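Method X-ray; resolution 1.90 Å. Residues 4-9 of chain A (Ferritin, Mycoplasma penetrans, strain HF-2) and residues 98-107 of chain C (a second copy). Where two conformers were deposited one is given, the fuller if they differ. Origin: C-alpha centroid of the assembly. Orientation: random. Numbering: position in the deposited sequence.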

# COMPACT_ATOMS: atom_id res chain seq x y z
N SER A 4 36.63 31.92 -30.07
CA SER A 4 35.36 31.57 -29.43
C SER A 4 34.48 32.79 -29.26
O SER A 4 34.97 33.90 -29.02
N VAL A 5 33.17 32.58 -29.36
CA VAL A 5 32.22 33.67 -29.16
C VAL A 5 32.28 34.21 -27.74
O VAL A 5 31.82 35.32 -27.49
N PHE A 6 32.84 33.46 -26.79
CA PHE A 6 32.87 33.95 -25.41
C PHE A 6 33.98 34.96 -25.20
O PHE A 6 33.85 35.85 -24.35
N ASN A 7 35.07 34.83 -25.95
CA ASN A 7 36.13 35.84 -25.98
C ASN A 7 36.61 36.20 -24.57
O ASN A 7 36.70 37.37 -24.20
N LYS A 8 36.88 35.18 -23.76
CA LYS A 8 37.33 35.44 -22.39
C LYS A 8 38.76 35.97 -22.42
O LYS A 8 39.54 35.63 -23.30
N ASP A 9 39.10 36.83 -21.46
CA ASP A 9 40.47 37.33 -21.46
C ASP A 9 41.39 36.29 -20.85
O ASP A 9 41.12 35.75 -19.77
N ALA C 98 21.16 34.01 -35.13
CA ALA C 98 20.89 33.66 -33.74
C ALA C 98 22.12 33.87 -32.87
O ALA C 98 22.01 34.36 -31.74
N LEU C 99 23.30 33.50 -33.38
CA LEU C 99 24.52 33.69 -32.61
C LEU C 99 24.78 35.17 -32.36
O LEU C 99 25.18 35.56 -31.25
N LYS C 100 24.58 36.02 -33.38
CA LYS C 100 24.74 37.45 -33.17
C LYS C 100 23.76 37.97 -32.14
O LYS C 100 24.11 38.80 -31.30
N MET C 101 22.50 37.50 -32.20
CA MET C 101 21.49 37.98 -31.27
C MET C 101 21.85 37.61 -29.84
O MET C 101 21.80 38.45 -28.93
N GLU C 102 22.17 36.33 -29.60
CA GLU C 102 22.43 35.94 -28.21
C GLU C 102 23.71 36.59 -27.69
O GLU C 102 23.80 36.90 -26.50
N SER C 103 24.68 36.84 -28.57
CA SER C 103 25.86 37.60 -28.15
C SER C 103 25.46 38.99 -27.68
O SER C 103 26.03 39.51 -26.72
N LYS C 104 24.49 39.61 -28.36
CA LYS C 104 24.01 40.92 -27.94
C LYS C 104 23.28 40.84 -26.61
O LYS C 104 23.41 41.75 -25.79
N VAL C 105 22.50 39.78 -26.37
CA VAL C 105 21.86 39.63 -25.06
C VAL C 105 22.92 39.60 -23.97
O VAL C 105 22.81 40.30 -22.96
N ARG C 106 23.95 38.78 -24.15
CA ARG C 106 25.00 38.64 -23.15
C ARG C 106 25.71 39.97 -22.91
O ARG C 106 26.02 40.33 -21.76
N GLU C 107 25.99 40.72 -23.98
CA GLU C 107 26.63 42.02 -23.81
C GLU C 107 25.72 42.98 -23.06
O GLU C 107 26.19 43.77 -22.23

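The irregular segment of chain A meets one flank of a chain C helix, and the residues that reach it, Leu C99, Ser C103 and Arg C106, recur at the three- and four-residue spacing that brings helical side chains to one side. Arg C106 dominates. Its CA-to-CB bond points toward chain A, and chi1, chi2 and chi3 are all t, so the chain is fully extended and carries the guanidinium to the backbone of the loop. There NH2 donates to Phe A6 O at 2.9 Å, while NH1 makes a weak hydrogen bond of 3.3 Å to the same Phe A6 O. A carbonyl free of helix or strand pairing is thus satisfied by a side chain from another subunit. NE and NH2 of Arg C106 also have partners elsewhere in the structure.

The CA-to-CB bond of Phe A6 (rotamer m) points away overall; the residue is buried, and its apolar ring brings CD1 3.8 Å from Arg C106 NH2, over one face of the guanidinium; that nitrogen sits at the edge of the ring. The backbone N of Phe A6 donates to Ser A4 OG at 3.0 Å, so Ser A4, rotamer t, accepts a bond within its own segment, and its OG has a further partner elsewhere. Lys A8, m at chi1, places its aliphatic CD 3.8 Å from Arg C106 NH2, at the guanidinium edge. Its NZ is 4.1 Å from the same NH2, an approach of like charges, but NZ is hydrogen-bonded elsewhere.

The CA-to-CB bond of Val A5, rotamer p, points toward the helix. Its compact branched side chain sets CG2 4.0 Å from Leu C99 CD1, an apolar contact, and 3.2 Å from Ser C103 OG. Leu C99 (t, p) starts sideways, but its end comes nearer, offering the valine a methyl. Ser C103, rotamer m, turns its hydroxyl back to its own helix, donating from OG to Leu C99 O at 2.8 Å; with its donor satisfied inside the helix, this small side chain lies against the valine methyl.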

# COMPACT_ATOMS: atom_id res chain seq x y z
CB SER A 4 35.59 30.91 -28.06
OG SER A 4 34.43 30.99 -27.26
CB VAL A 5 30.80 33.20 -29.53
CG1 VAL A 5 30.27 32.16 -28.52
CG2 VAL A 5 29.86 34.39 -29.64
CB PHE A 6 33.01 32.77 -24.45
CG PHE A 6 31.74 31.97 -24.34
CD1 PHE A 6 30.75 32.37 -23.45
CD2 PHE A 6 31.51 30.89 -25.18
CE1 PHE A 6 29.56 31.66 -23.35
CE2 PHE A 6 30.31 30.18 -25.09
CZ PHE A 6 29.34 30.58 -24.17
CB ASN A 7 35.64 37.08 -26.72
CG ASN A 7 36.77 38.04 -27.03
OD1 ASN A 7 37.85 37.63 -27.46
ND2 ASN A 7 36.52 39.32 -26.80
CB LYS A 8 37.26 34.17 -21.54
CG LYS A 8 35.85 33.52 -21.47
CD LYS A 8 34.78 34.47 -20.96
CE LYS A 8 34.97 34.86 -19.49
NZ LYS A 8 33.96 35.89 -19.09
CB ASP A 9 40.64 38.66 -20.72
CG ASP A 9 41.97 39.34 -21.09
OD1 ASP A 9 43.03 39.01 -20.50
OD2 ASP A 9 41.98 40.16 -22.04
CB ALA C 98 20.41 32.21 -33.65
CB LEU C 99 25.70 33.05 -33.35
CG LEU C 99 27.03 33.06 -32.60
CD1 LEU C 99 26.89 32.24 -31.33
CD2 LEU C 99 28.17 32.54 -33.50
CB LYS C 100 24.54 38.21 -34.49
CG LYS C 100 25.62 38.00 -35.52
CD LYS C 100 25.20 38.71 -36.82
CE LYS C 100 26.04 38.27 -38.00
NZ LYS C 100 25.26 38.38 -39.26
CB MET C 101 20.12 37.39 -31.64
CG MET C 101 18.97 37.81 -30.71
SD MET C 101 18.49 39.53 -30.99
CE MET C 101 18.97 40.36 -29.46
CB GLU C 102 22.48 34.42 -28.10
CG GLU C 102 22.36 33.90 -26.69
CD GLU C 102 21.06 34.33 -26.00
OE1 GLU C 102 19.98 34.19 -26.60
OE2 GLU C 102 21.13 34.80 -24.85
CB SER C 103 26.87 37.72 -29.31
OG SER C 103 27.36 36.45 -29.67
CB LYS C 104 23.08 41.54 -29.00
CG LYS C 104 23.78 41.95 -30.29
CD LYS C 104 22.79 42.52 -31.33
CE LYS C 104 21.96 41.42 -31.99
NZ LYS C 104 21.58 41.64 -33.43
CB VAL C 105 20.98 38.36 -25.02
CG1 VAL C 105 20.48 38.14 -23.58
CG2 VAL C 105 19.80 38.45 -25.98
CB ARG C 106 25.99 37.58 -23.61
CG ARG C 106 27.24 37.42 -22.77
CD ARG C 106 28.06 36.30 -23.35
NE ARG C 106 29.32 36.07 -22.65
CZ ARG C 106 30.52 36.23 -23.18
NH1 ARG C 106 30.66 36.67 -24.43
NH2 ARG C 106 31.60 35.95 -22.45
CB GLU C 107 27.01 42.60 -25.19
CG GLU C 107 27.61 44.01 -25.14
CD GLU C 107 28.87 44.12 -24.28
OE1 GLU C 107 29.71 43.18 -24.29
OE2 GLU C 107 29.02 45.15 -23.58